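Local coordinates for DNA ligase-like protein Rv0938/MT0965 (Mycobacterium tuberculosis, PDB 2IRX) that probably works with Ku to repair DNA double-strand breaks by non-homologous end joining, this piece being its primase-like polymerase domain, at residues 53-58 and 65-70; 110-115 and 247-252; 135-140 and 182-187. All coordinates share one frame; numbering follows the deposited sequence.

Interaction 1 of 3, residues 53-58 and 65-70. With GTP (guanosine-5'-triphosphate), chain C.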
loop_
_atom_site.group_PDB
_atom_site.type_symbol
_atom_site.label_atom_id
_atom_site.label_comp_id
_atom_site.label_asym_id
_atom_site.label_seq_id
_atom_site.Cartn_x
_atom_site.Cartn_y
_atom_site.Cartn_z
ATOM N N THR A 53 -4.514 -3.404 -8.369
ATOM C CA THR A 53 -4.450 -2.278 -9.294
ATOM C C THR A 53 -2.965 -1.967 -9.574
ATOM O O THR A 53 -2.160 -1.863 -8.641
ATOM C CB THR A 53 -5.180 -1.047 -8.712
ATOM O OG1 THR A 53 -6.573 -1.360 -8.540
ATOM C CG2 THR A 53 -5.035 0.192 -9.625
ATOM N N ARG A 54 -2.627 -1.839 -10.853
ATOM C CA ARG A 54 -1.252 -1.612 -11.318
ATOM C C ARG A 54 -1.104 -0.149 -11.748
ATOM O O ARG A 54 -1.742 0.311 -12.740
ATOM C CB ARG A 54 -0.916 -2.542 -12.507
ATOM C CG ARG A 54 -0.788 -4.059 -12.213
ATOM C CD ARG A 54 -2.150 -4.800 -12.200
ATOM N NE ARG A 54 -2.821 -4.703 -13.493
ATOM C CZ ARG A 54 -4.133 -4.557 -13.664
ATOM N NH1 ARG A 54 -4.939 -4.484 -12.610
ATOM N NH2 ARG A 54 -4.648 -4.477 -14.904
ATOM N N LYS A 55 -0.267 0.596 -11.037
ATOM C CA LYS A 55 0.163 1.886 -11.562
ATOM C C LYS A 55 1.449 1.698 -12.392
ATOM O O LYS A 55 2.538 1.376 -11.855
ATOM C CB LYS A 55 0.326 2.925 -10.459
ATOM C CG LYS A 55 0.275 4.377 -10.967
ATOM C CD LYS A 55 0.137 5.373 -9.805
ATOM C CE LYS A 55 0.189 6.822 -10.337
ATOM N NZ LYS A 55 -0.053 7.848 -9.221
ATOM N N ARG A 56 1.306 1.933 -13.695
ATOM C CA ARG A 56 2.348 1.629 -14.663
ATOM C C ARG A 56 3.033 2.860 -15.237
ATOM O O ARG A 56 2.394 3.872 -15.522
ATOM C CB ARG A 56 1.798 0.755 -15.810
ATOM C CG ARG A 56 1.135 -0.585 -15.292
ATOM C CD ARG A 56 0.448 -1.305 -16.465
ATOM N NE ARG A 56 1.403 -1.678 -17.511
ATOM C CZ ARG A 56 1.075 -2.043 -18.756
ATOM N NH1 ARG A 56 -0.213 -2.099 -19.152
ATOM N NH2 ARG A 56 2.044 -2.370 -19.613
ATOM N N TRP A 57 4.351 2.749 -15.388
ATOM C CA TRP A 57 5.179 3.754 -16.057
ATOM C C TRP A 57 5.975 3.042 -17.173
ATOM O O TRP A 57 7.173 2.759 -17.004
ATOM C CB TRP A 57 6.160 4.355 -15.044
ATOM C CG TRP A 57 5.627 5.425 -14.106
ATOM C CD1 TRP A 57 5.761 6.793 -14.259
ATOM C CD2 TRP A 57 4.969 5.226 -12.838
ATOM N NE1 TRP A 57 5.211 7.450 -13.170
ATOM C CE2 TRP A 57 4.716 6.518 -12.289
ATOM C CE3 TRP A 57 4.547 4.092 -12.124
ATOM C CZ2 TRP A 57 4.056 6.700 -11.055
ATOM C CZ3 TRP A 57 3.889 4.280 -10.883
ATOM C CH2 TRP A 57 3.654 5.572 -10.371
ATOM N N PRO A 58 5.322 2.729 -18.309
ATOM C CA PRO A 58 5.985 1.933 -19.359
ATOM C C PRO A 58 7.307 2.546 -19.889
ATOM O O PRO A 58 8.189 1.819 -20.353
ATOM C CB PRO A 58 4.956 1.907 -20.502
ATOM C CG PRO A 58 3.611 2.242 -19.848
ATOM C CD PRO A 58 3.945 3.135 -18.675
ATOM N N ALA A 65 2.247 8.052 -16.476
ATOM C CA ALA A 65 1.784 6.872 -15.755
ATOM C C ALA A 65 0.273 6.741 -15.970
ATOM O O ALA A 65 -0.396 7.717 -16.327
ATOM C CB ALA A 65 2.068 7.043 -14.267
ATOM N N PHE A 66 -0.258 5.555 -15.704
ATOM C CA PHE A 66 -1.691 5.361 -15.619
ATOM C C PHE A 66 -2.011 4.317 -14.535
ATOM O O PHE A 66 -1.179 3.465 -14.189
ATOM C CB PHE A 66 -2.295 5.008 -17.000
ATOM C CG PHE A 66 -1.633 3.839 -17.666
ATOM C CD1 PHE A 66 -2.127 2.543 -17.463
ATOM C CD2 PHE A 66 -0.490 4.019 -18.453
ATOM C CE1 PHE A 66 -1.533 1.427 -18.070
ATOM C CE2 PHE A 66 0.135 2.907 -19.079
ATOM C CZ PHE A 66 -0.378 1.612 -18.885
ATOM N N PHE A 67 -3.228 4.406 -14.013
ATOM C CA PHE A 67 -3.668 3.587 -12.911
ATOM C C PHE A 67 -4.572 2.531 -13.555
ATOM O O PHE A 67 -5.747 2.803 -13.885
ATOM C CB PHE A 67 -4.425 4.511 -11.962
ATOM C CG PHE A 67 -4.555 4.014 -10.554
ATOM C CD1 PHE A 67 -3.425 3.781 -9.758
ATOM C CD2 PHE A 67 -5.839 3.863 -9.998
ATOM C CE1 PHE A 67 -3.555 3.341 -8.417
ATOM C CE2 PHE A 67 -5.993 3.465 -8.644
ATOM C CZ PHE A 67 -4.849 3.189 -7.857
ATOM N N GLU A 68 -4.020 1.335 -13.752
ATOM C CA GLU A 68 -4.715 0.321 -14.548
ATOM C C GLU A 68 -5.447 -0.670 -13.654
ATOM O O GLU A 68 -4.834 -1.335 -12.817
ATOM C CB GLU A 68 -3.748 -0.384 -15.471
ATOM C CG GLU A 68 -4.397 -1.306 -16.482
ATOM C CD GLU A 68 -3.325 -2.158 -17.158
ATOM O OE1 GLU A 68 -2.662 -1.646 -18.049
ATOM O OE2 GLU A 68 -3.095 -3.321 -16.745
ATOM N N LYS A 69 -6.768 -0.732 -13.803
ATOM C CA LYS A 69 -7.598 -1.613 -12.966
ATOM C C LYS A 69 -8.014 -2.840 -13.759
ATOM O O LYS A 69 -7.631 -3.972 -13.427
ATOM C CB LYS A 69 -8.829 -0.853 -12.452
ATOM C CG LYS A 69 -8.494 0.344 -11.523
ATOM C CD LYS A 69 -9.763 1.109 -11.131
ATOM C CE LYS A 69 -9.391 2.347 -10.281
ATOM N NZ LYS A 69 -10.610 3.208 -9.970
ATOM N N GLN A 70 -8.785 -2.612 -14.828
ATOM C CA GLN A 70 -9.184 -3.687 -15.742
ATOM C C GLN A 70 -7.995 -4.500 -16.263
ATOM O O GLN A 70 -6.976 -3.955 -16.732
ATOM C CB GLN A 70 -10.014 -3.141 -16.921
ATOM C CG GLN A 70 -10.388 -4.226 -17.958
ATOM C CD GLN A 70 -11.414 -5.226 -17.432
ATOM O OE1 GLN A 70 -12.252 -4.893 -16.588
ATOM N NE2 GLN A 70 -11.350 -6.459 -17.937
HETATM P PG GTP C . 2.348 10.126 -0.189
HETATM O O1G GTP C . 3.169 9.695 0.966
HETATM O O2G GTP C . 1.061 10.786 0.260
HETATM O O3G GTP C . 3.127 10.979 -1.153
HETATM O O3B GTP C . 2.051 8.748 -0.998
HETATM P PB GTP C . 0.716 7.862 -1.035
HETATM O O1B GTP C . -0.016 7.876 0.268
HETATM O O2B GTP C . 1.063 6.471 -1.403
HETATM O O3A GTP C . -0.178 8.675 -2.074
HETATM P PA GTP C . -0.629 8.387 -3.593
HETATM O O1A GTP C . 0.346 7.483 -4.302
HETATM O O2A GTP C . -0.770 9.761 -4.205
HETATM O "O5'" GTP C . -2.047 7.682 -3.438
HETATM C "C5'" GTP C . -3.140 8.276 -2.725
HETATM C "C4'" GTP C . -4.436 7.528 -3.066
HETATM O "O4'" GTP C . -4.729 7.516 -4.464
HETATM C "C3'" GTP C . -4.379 6.069 -2.654
HETATM O "O3'" GTP C . -5.706 5.738 -2.339
HETATM C "C2'" GTP C . -3.961 5.338 -3.939
HETATM O "O2'" GTP C . -4.304 3.965 -4.076
HETATM C "C1'" GTP C . -4.633 6.186 -5.007
HETATM N N9 GTP C . -3.895 6.442 -6.256
HETATM C C8 GTP C . -2.547 6.608 -6.457
HETATM N N7 GTP C . -2.370 6.913 -7.762
HETATM C C5 GTP C . -3.586 6.981 -8.367
HETATM C C6 GTP C . -3.982 7.278 -9.678
HETATM O O6 GTP C . -3.143 7.529 -10.548
HETATM N N1 GTP C . -5.340 7.290 -9.986
HETATM C C2 GTP C . -6.297 7.012 -9.023
HETATM N N2 GTP C . -7.596 7.009 -9.353
HETATM N N3 GTP C . -5.896 6.711 -7.721
HETATM C C4 GTP C . -4.553 6.702 -7.415
HETATM O O HOH W 1 -1.129 -4.348 -15.678
#

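Interaction 2 of 3, residues 110-115 and 247-252. With GTP (guanosine-5'-triphosphate), chain C.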
loop_
_atom_site.group_PDB
_atom_site.type_symbol
_atom_site.label_atom_id
_atom_site.label_comp_id
_atom_site.label_asym_id
_atom_site.label_seq_id
_atom_site.Cartn_x
_atom_site.Cartn_y
_atom_site.Cartn_z
ATOM N N ALA A 110 4.745 -2.158 -13.840
ATOM C CA ALA A 110 3.785 -1.800 -12.817
ATOM C C ALA A 110 4.593 -1.520 -11.568
ATOM O O ALA A 110 4.699 -2.374 -10.668
ATOM C CB ALA A 110 2.802 -2.951 -12.564
ATOM N N LEU A 111 5.220 -0.332 -11.540
ATOM C CA LEU A 111 6.091 0.026 -10.421
ATOM C C LEU A 111 5.341 -0.055 -9.101
ATOM O O LEU A 111 5.912 -0.489 -8.095
ATOM C CB LEU A 111 6.640 1.449 -10.599
ATOM C CG LEU A 111 7.524 1.655 -11.846
ATOM C CD1 LEU A 111 8.088 3.099 -11.895
ATOM C CD2 LEU A 111 8.691 0.630 -11.927
ATOM N N GLU A 112 4.076 0.381 -9.106
ATOM C CA GLU A 112 3.270 0.370 -7.881
ATOM C C GLU A 112 2.114 -0.616 -7.992
ATOM O O GLU A 112 1.410 -0.685 -9.030
ATOM C CB GLU A 112 2.718 1.780 -7.557
ATOM C CG GLU A 112 3.809 2.870 -7.505
ATOM C CD GLU A 112 3.326 4.196 -6.975
ATOM O OE1 GLU A 112 2.090 4.380 -6.864
ATOM O OE2 GLU A 112 4.187 5.054 -6.639
ATOM N N VAL A 113 1.918 -1.354 -6.910
ATOM C CA VAL A 113 0.802 -2.276 -6.776
ATOM C C VAL A 113 -0.074 -1.713 -5.649
ATOM O O VAL A 113 0.405 -1.493 -4.512
ATOM C CB VAL A 113 1.279 -3.719 -6.430
ATOM C CG1 VAL A 113 0.065 -4.630 -6.171
ATOM C CG2 VAL A 113 2.227 -4.276 -7.540
ATOM N N HIS A 114 -1.318 -1.414 -5.999
ATOM C CA HIS A 114 -2.297 -0.846 -5.052
ATOM C C HIS A 114 -3.424 -1.863 -4.772
ATOM O O HIS A 114 -3.915 -2.516 -5.697
ATOM C CB HIS A 114 -2.862 0.471 -5.576
ATOM C CG HIS A 114 -1.844 1.574 -5.679
ATOM N ND1 HIS A 114 -1.884 2.705 -4.888
ATOM C CD2 HIS A 114 -0.758 1.717 -6.488
ATOM C CE1 HIS A 114 -0.874 3.500 -5.199
ATOM N NE2 HIS A 114 -0.169 2.922 -6.165
ATOM N N VAL A 115 -3.835 -1.975 -3.508
ATOM C CA VAL A 115 -4.884 -2.948 -3.108
ATOM C C VAL A 115 -5.852 -2.342 -2.075
ATOM O O VAL A 115 -5.468 -1.394 -1.323
ATOM C CB VAL A 115 -4.277 -4.286 -2.535
ATOM C CG1 VAL A 115 -3.464 -5.053 -3.603
ATOM C CG2 VAL A 115 -3.400 -4.010 -1.286
ATOM N N ARG A 247 7.952 2.661 -5.516
ATOM C CA ARG A 247 7.249 3.904 -5.855
ATOM C C ARG A 247 7.680 4.419 -7.233
ATOM O O ARG A 247 8.847 4.363 -7.597
ATOM C CB ARG A 247 7.550 5.022 -4.843
ATOM C CG ARG A 247 7.263 4.672 -3.385
ATOM C CD ARG A 247 5.848 4.188 -3.137
ATOM N NE ARG A 247 4.779 4.944 -3.801
ATOM C CZ ARG A 247 3.729 5.526 -3.205
ATOM N NH1 ARG A 247 2.798 6.100 -3.969
ATOM N NH2 ARG A 247 3.574 5.544 -1.865
ATOM N N GLY A 248 6.729 4.975 -7.951
ATOM C CA GLY A 248 7.010 5.702 -9.206
ATOM C C GLY A 248 7.366 7.138 -8.873
ATOM O O GLY A 248 6.559 8.022 -9.061
ATOM N N ARG A 249 8.569 7.352 -8.350
ATOM C CA ARG A 249 9.063 8.672 -7.935
ATOM C C ARG A 249 10.483 8.745 -8.475
ATOM O O ARG A 249 10.957 7.761 -9.056
ATOM C CB ARG A 249 9.059 8.813 -6.390
ATOM C CG ARG A 249 7.696 8.615 -5.698
ATOM C CD ARG A 249 6.740 9.763 -6.048
ATOM N NE ARG A 249 5.475 9.735 -5.299
ATOM C CZ ARG A 249 4.376 9.059 -5.640
ATOM N NH1 ARG A 249 4.340 8.274 -6.732
ATOM N NH2 ARG A 249 3.300 9.161 -4.851
ATOM N N THR A 250 11.157 9.887 -8.293
ATOM C CA THR A 250 12.487 10.100 -8.842
ATOM C C THR A 250 13.472 9.020 -8.408
ATOM O O THR A 250 14.312 8.611 -9.194
ATOM C CB THR A 250 13.025 11.488 -8.448
ATOM O OG1 THR A 250 12.173 12.475 -9.045
ATOM C CG2 THR A 250 14.388 11.690 -9.028
ATOM N N HIS A 251 13.366 8.587 -7.146
ATOM C CA HIS A 251 14.174 7.459 -6.654
ATOM C C HIS A 251 13.311 6.210 -6.435
ATOM O O HIS A 251 12.112 6.338 -6.096
ATOM C CB HIS A 251 14.940 7.845 -5.378
ATOM C CG HIS A 251 16.063 8.824 -5.612
ATOM N ND1 HIS A 251 17.019 9.091 -4.663
ATOM C CD2 HIS A 251 16.378 9.587 -6.687
ATOM C CE1 HIS A 251 17.871 9.990 -5.133
ATOM N NE2 HIS A 251 17.497 10.313 -6.358
ATOM N N PRO A 252 13.897 5.011 -6.644
ATOM C CA PRO A 252 13.157 3.744 -6.446
ATOM C C PRO A 252 13.029 3.428 -4.941
ATOM O O PRO A 252 13.639 2.481 -4.410
ATOM C CB PRO A 252 14.026 2.718 -7.196
ATOM C CG PRO A 252 15.443 3.254 -6.989
ATOM C CD PRO A 252 15.273 4.764 -7.131
HETATM P PG GTP C . 2.348 10.126 -0.189
HETATM O O1G GTP C . 3.169 9.695 0.966
HETATM O O2G GTP C . 1.061 10.786 0.260
HETATM O O3G GTP C . 3.127 10.979 -1.153
HETATM O O3B GTP C . 2.051 8.748 -0.998
HETATM P PB GTP C . 0.716 7.862 -1.035
HETATM O O1B GTP C . -0.016 7.876 0.268
HETATM O O2B GTP C . 1.063 6.471 -1.403
HETATM O O3A GTP C . -0.178 8.675 -2.074
HETATM P PA GTP C . -0.629 8.387 -3.593
HETATM O O1A GTP C . 0.346 7.483 -4.302
HETATM O O2A GTP C . -0.770 9.761 -4.205
HETATM O "O5'" GTP C . -2.047 7.682 -3.438
HETATM C "C5'" GTP C . -3.140 8.276 -2.725
HETATM C "C4'" GTP C . -4.436 7.528 -3.066
HETATM O "O4'" GTP C . -4.729 7.516 -4.464
HETATM C "C3'" GTP C . -4.379 6.069 -2.654
HETATM O "O3'" GTP C . -5.706 5.738 -2.339
HETATM C "C2'" GTP C . -3.961 5.338 -3.939
HETATM O "O2'" GTP C . -4.304 3.965 -4.076
HETATM C "C1'" GTP C . -4.633 6.186 -5.007
HETATM N N9 GTP C . -3.895 6.442 -6.256
HETATM C C8 GTP C . -2.547 6.608 -6.457
HETATM N N7 GTP C . -2.370 6.913 -7.762
HETATM C C5 GTP C . -3.586 6.981 -8.367
HETATM C C6 GTP C . -3.982 7.278 -9.678
HETATM O O6 GTP C . -3.143 7.529 -10.548
HETATM N N1 GTP C . -5.340 7.290 -9.986
HETATM C C2 GTP C . -6.297 7.012 -9.023
HETATM N N2 GTP C . -7.596 7.009 -9.353
HETATM N N3 GTP C . -5.896 6.711 -7.721
HETATM C C4 GTP C . -4.553 6.702 -7.415
HETATM O O HOH W 2 1.412 7.029 -6.726
#

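Interaction 3 of 3, residues 135-140 and 182-187. With MN (manganese (II) ion), chain B; GTP (guanosine-5'-triphosphate), chain C.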
loop_
_atom_site.group_PDB
_atom_site.type_symbol
_atom_site.label_atom_id
_atom_site.label_comp_id
_atom_site.label_asym_id
_atom_site.label_seq_id
_atom_site.Cartn_x
_atom_site.Cartn_y
_atom_site.Cartn_z
ATOM N N THR A 135 -10.029 -6.735 6.384
ATOM C CA THR A 135 -9.157 -7.572 7.229
ATOM C C THR A 135 -8.166 -6.730 8.029
ATOM O O THR A 135 -7.541 -7.202 8.981
ATOM C CB THR A 135 -8.394 -8.647 6.422
ATOM O OG1 THR A 135 -7.303 -8.042 5.722
ATOM C CG2 THR A 135 -9.335 -9.361 5.432
ATOM N N ARG A 136 -8.016 -5.479 7.615
ATOM C CA ARG A 136 -7.171 -4.536 8.329
ATOM C C ARG A 136 -7.738 -3.139 8.141
ATOM O O ARG A 136 -8.472 -2.898 7.177
ATOM C CB ARG A 136 -5.716 -4.626 7.839
ATOM C CG ARG A 136 -5.517 -4.317 6.359
ATOM C CD ARG A 136 -4.251 -4.963 5.814
ATOM N NE ARG A 136 -4.018 -4.494 4.458
ATOM C CZ ARG A 136 -3.342 -5.152 3.520
ATOM N NH1 ARG A 136 -2.793 -6.340 3.773
ATOM N NH2 ARG A 136 -3.220 -4.608 2.308
ATOM N N LEU A 137 -7.397 -2.236 9.062
ATOM C CA LEU A 137 -7.609 -0.795 8.854
ATOM C C LEU A 137 -6.331 -0.186 8.267
ATOM O O LEU A 137 -5.209 -0.641 8.563
ATOM C CB LEU A 137 -7.900 -0.048 10.167
ATOM C CG LEU A 137 -8.989 -0.516 11.120
ATOM C CD1 LEU A 137 -8.830 0.187 12.467
ATOM C CD2 LEU A 137 -10.346 -0.256 10.505
ATOM N N VAL A 138 -6.497 0.834 7.446
ATOM C CA VAL A 138 -5.367 1.652 7.006
ATOM C C VAL A 138 -5.617 3.149 7.269
ATOM O O VAL A 138 -6.735 3.650 7.106
ATOM C CB VAL A 138 -5.009 1.416 5.483
ATOM C CG1 VAL A 138 -6.090 1.966 4.531
ATOM C CG2 VAL A 138 -3.611 2.040 5.119
ATOM N N PHE A 139 -4.540 3.840 7.633
ATOM C CA PHE A 139 -4.530 5.293 7.767
ATOM C C PHE A 139 -3.411 5.819 6.889
ATOM O O PHE A 139 -2.276 5.328 6.924
ATOM C CB PHE A 139 -4.305 5.709 9.223
ATOM C CG PHE A 139 -5.410 5.287 10.156
ATOM C CD1 PHE A 139 -6.467 6.164 10.453
ATOM C CD2 PHE A 139 -5.384 4.032 10.746
ATOM C CE1 PHE A 139 -7.525 5.765 11.321
ATOM C CE2 PHE A 139 -6.411 3.621 11.634
ATOM C CZ PHE A 139 -7.481 4.496 11.912
ATOM N N ASP A 140 -3.756 6.815 6.095
ATOM C CA ASP A 140 -2.851 7.449 5.166
ATOM C C ASP A 140 -2.540 8.839 5.751
ATOM O O ASP A 140 -3.393 9.729 5.782
ATOM C CB ASP A 140 -3.524 7.491 3.778
ATOM C CG ASP A 140 -2.675 8.187 2.713
ATOM O OD1 ASP A 140 -1.496 8.496 2.965
ATOM O OD2 ASP A 140 -3.189 8.413 1.583
ATOM N N LEU A 182 -0.283 3.533 8.158
ATOM C CA LEU A 182 -0.439 2.704 9.338
ATOM C C LEU A 182 -1.445 1.599 9.092
ATOM O O LEU A 182 -2.525 1.844 8.532
ATOM C CB LEU A 182 -0.883 3.556 10.551
ATOM C CG LEU A 182 -0.128 4.863 10.801
ATOM C CD1 LEU A 182 -0.868 5.687 11.897
ATOM C CD2 LEU A 182 1.346 4.614 11.116
ATOM N N TYR A 183 -1.105 0.384 9.536
ATOM C CA TYR A 183 -1.980 -0.771 9.353
ATOM C C TYR A 183 -2.310 -1.417 10.679
ATOM O O TYR A 183 -1.417 -1.587 11.515
ATOM C CB TYR A 183 -1.312 -1.817 8.456
ATOM C CG TYR A 183 -1.218 -1.404 6.989
ATOM C CD1 TYR A 183 -2.288 -1.642 6.102
ATOM C CD2 TYR A 183 -0.063 -0.763 6.494
ATOM C CE1 TYR A 183 -2.205 -1.268 4.744
ATOM C CE2 TYR A 183 0.050 -0.389 5.148
ATOM C CZ TYR A 183 -1.014 -0.645 4.279
ATOM O OH TYR A 183 -0.927 -0.252 2.980
ATOM N N THR A 184 -3.579 -1.775 10.877
ATOM C CA THR A 184 -3.949 -2.518 12.078
ATOM C C THR A 184 -4.811 -3.712 11.676
ATOM O O THR A 184 -5.840 -3.526 11.022
ATOM C CB THR A 184 -4.536 -1.615 13.246
ATOM O OG1 THR A 184 -5.779 -2.125 13.764
ATOM C CG2 THR A 184 -4.602 -0.163 12.898
ATOM N N PRO A 185 -4.349 -4.937 12.008
ATOM C CA PRO A 185 -5.094 -6.158 11.686
ATOM C C PRO A 185 -6.380 -6.229 12.501
ATOM O O PRO A 185 -6.379 -5.865 13.677
ATOM C CB PRO A 185 -4.131 -7.290 12.083
ATOM C CG PRO A 185 -3.205 -6.691 13.094
ATOM C CD PRO A 185 -3.088 -5.229 12.729
ATOM N N LEU A 186 -7.462 -6.653 11.852
ATOM C CA LEU A 186 -8.746 -6.837 12.507
ATOM C C LEU A 186 -8.936 -8.330 12.759
ATOM O O LEU A 186 -8.954 -9.140 11.821
ATOM C CB LEU A 186 -9.895 -6.278 11.656
ATOM C CG LEU A 186 -9.878 -4.773 11.385
ATOM C CD1 LEU A 186 -10.847 -4.412 10.265
ATOM C CD2 LEU A 186 -10.175 -3.981 12.657
ATOM N N ASP A 187 -9.061 -8.673 14.037
ATOM C CA ASP A 187 -9.185 -10.061 14.485
ATOM C C ASP A 187 -10.523 -10.665 14.077
ATOM O O ASP A 187 -10.579 -11.809 13.616
ATOM C CB ASP A 187 -9.013 -10.139 16.007
ATOM C CG ASP A 187 -7.588 -9.839 16.460
ATOM O OD1 ASP A 187 -6.622 -10.198 15.729
ATOM O OD2 ASP A 187 -7.437 -9.256 17.563
HETATM MN MN MN B . -0.420 9.734 1.495
HETATM P PG GTP C . 2.348 10.126 -0.189
HETATM O O1G GTP C . 3.169 9.695 0.966
HETATM O O2G GTP C . 1.061 10.786 0.260
HETATM O O3G GTP C . 3.127 10.979 -1.153
HETATM O O3B GTP C . 2.051 8.748 -0.998
HETATM P PB GTP C . 0.716 7.862 -1.035
HETATM O O1B GTP C . -0.016 7.876 0.268
HETATM O O2B GTP C . 1.063 6.471 -1.403
HETATM O O3A GTP C . -0.178 8.675 -2.074
HETATM P PA GTP C . -0.629 8.387 -3.593
HETATM O O1A GTP C . 0.346 7.483 -4.302
HETATM O O2A GTP C . -0.770 9.761 -4.205
HETATM O "O5'" GTP C . -2.047 7.682 -3.438
HETATM C "C5'" GTP C . -3.140 8.276 -2.725
HETATM C "C4'" GTP C . -4.436 7.528 -3.066
HETATM O "O4'" GTP C . -4.729 7.516 -4.464
HETATM C "C3'" GTP C . -4.379 6.069 -2.654
HETATM O "O3'" GTP C . -5.706 5.738 -2.339
HETATM C "C2'" GTP C . -3.961 5.338 -3.939
HETATM O "O2'" GTP C . -4.304 3.965 -4.076
HETATM C "C1'" GTP C . -4.633 6.186 -5.007
HETATM N N9 GTP C . -3.895 6.442 -6.256
HETATM C C8 GTP C . -2.547 6.608 -6.457
HETATM N N7 GTP C . -2.370 6.913 -7.762
HETATM C C5 GTP C . -3.586 6.981 -8.367
HETATM C C6 GTP C . -3.982 7.278 -9.678
HETATM O O6 GTP C . -3.143 7.529 -10.548
HETATM N N1 GTP C . -5.340 7.290 -9.986
HETATM C C2 GTP C . -6.297 7.012 -9.023
HETATM N N2 GTP C . -7.596 7.009 -9.353
HETATM N N3 GTP C . -5.896 6.711 -7.721
HETATM C C4 GTP C . -4.553 6.702 -7.415
HETATM O O HOH W 3 -2.683 -1.579 1.148
HETATM O O HOH W 4 -2.031 10.459 0.243
HETATM O O HOH W 5 1.387 9.113 3.115
#

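Interaction 1 of 3, residues 53-58 and 65-70
R54, K55 and R56 pair with E68, F67 and F66 in an antiparallel beta hairpin of strands 53-56 and 66-68. Strand 66-68 is an outermost strand of a four-stranded antiparallel sheet. R54 with E68 and R56 with F66 are hydrogen-bonded pairs, and K55 with F67 is the non-hydrogen-bonded pair between them. On the K55 and F67 face lies the nucleotide. The F67 ring is sandwiched, with the guanine of GTP over one face and T53 CG2 over the other, 3.5 Å from the ring centroid. The K55 chain is extended, which carries NZ to N7 of GTP at 2.9 Å. On the other face E68 joins two arginines. Its OE1 takes R56 NH1 at 2.7 Å on the syn lone pair, in the guanidinium plane. Its OE2 takes R54 NH2 at 2.7 Å on the anti lone pair, tilted 29° from the guanidinium plane. R54 bends at chi2 and chi3; NH1 also reaches K69 O at 2.9 Å, and NH2 bonds Q70 O. A65 CB sits over the W57 ring. The hairpin thus holds the base on one face, while its other face spreads one carboxylate between two guanidinium groups, which would probably keep E68 ionised.

Interaction 2 of 3, residues 110-115 and 247-252
The guanidinium of R247 is gripped at its edge: E112 OE2, water 2 and the beta-phosphate of GTP all lie near its plane. The R249 guanidinium likewise has GTP O1A and water 2 at its edge, and the H114 ring has E112 OE1 in its plane. The E112 carboxylate is turned 74° from the R247 guanidinium. These groups form a salt-bridge network in the nucleotide pocket of the polymerase domain, between strand 112-115 and the loop before strand 253-257. L111 and E112 form a classic beta bulge opposite K55. E112 OE2 receives R247 NE at 2.9 Å and NH1 at 3.2 Å, a side-on grip in which both nitrogens come from above the carboxylate plane. G248 N reaches the same oxygen at 2.9 Å from its anti side, and R249 NH1 adds a salt bridge. R247 bends at chi2 and chi3 (-55° and -44°), which folds NE back to E112. Its NH2 bonds GTP O2B at 2.7 Å, and NH1 bonds O1A at 2.8 Å. S177 OG holds R249 NE. Water 2 links E112 OE1 and R249 NH1 to GTP O1A. E112 is therefore a second-shell residue that fixes both R247 and H114, two residues that bind the GTP. H114 NE2 donates to E112 OE1 at 2.8 Å, and across the imidazole ND1 shares a 2.8 Å hydrogen bond with O2' of the GTP ribose.

Interaction 3 of 3, residues 135-140 and 182-187
L137 and F139 pair with T184 and L182 through a ladder of backbone hydrogen bonds between antiparallel strands 137-140 and 182-186. L137 N donates to T184 O at 2.8 Å, and T184 N returns a bond to L137 O. F139 and L182 exchange the same two bonds. A fifth bond, L186 N to T135 O at 2.9 Å, is nearly straight at 171°, although the donor lies above the carbonyl plane. The carbonyls also gain CA-H contacts: V138 CA meets L182 O, and Y183 CA meets L137 O. V138 O accepts from N234 ND2, and T135 OG1 is hydrogen-bonded to R50. One face of the sheet carries R136, V138 and Y183. V138 CG2, placed anti to the backbone N, sits over one face of the Y183 ring, 4.0 Å from its centroid. R136 runs alongside Y183, its guanidinium 82° from the ring plane. Its NH1 makes a salt bridge to D291 and a hydrogen bond to H46 O. Water 3 lies 2.9 Å from Y183 OH and is weakly bonded to R136 NH2. On the opposite face L137, F139 and L182 are apolar and pack on helices 149-164 and 192-209. D140 lies beyond the pairing with 182-186 and bonds to D230 through its backbone. Its OD1 binds manganese at 2.2 Å. OD2 accepts from Q233 NE2 and lies 2.7 Å from water 4, which may donate to it. The ion is also held by GTP O2G and O1B, waters 4 and 5, and D142 OD1. The site probably takes two manganese ions, and one is bound here. D140 and D142, near the C-terminal end of strand 129-143, with D230 on the neighbouring strand, match the acidic metal site of archaeo-eukaryotic primases, the superfamily of this polymerase domain.

Overall arrangement
Along the chain, interaction 1 closes before interaction 2 opens, and interaction 3 is nested inside the loop that interaction 2 closes. Interactions 1 and 2 are neighbours, with centres about 10 Å apart. They share the four-stranded antiparallel sheet, where strands 53-56 and 112-115 pair: T53 O lies 2.8 Å from H114 N. Interaction 3 belongs to the larger mixed sheet across the chain's centre. Its centre is about 24 Å from that of interaction 1 and about 21 Å from that of interaction 2, which it touches where V115 CG2 packs on R136 NH2. GTP spans all three: base at interaction 1, ribose and phosphates at interaction 2, metal-bound phosphates at interaction 3. The nucleotide lies between these two sheets.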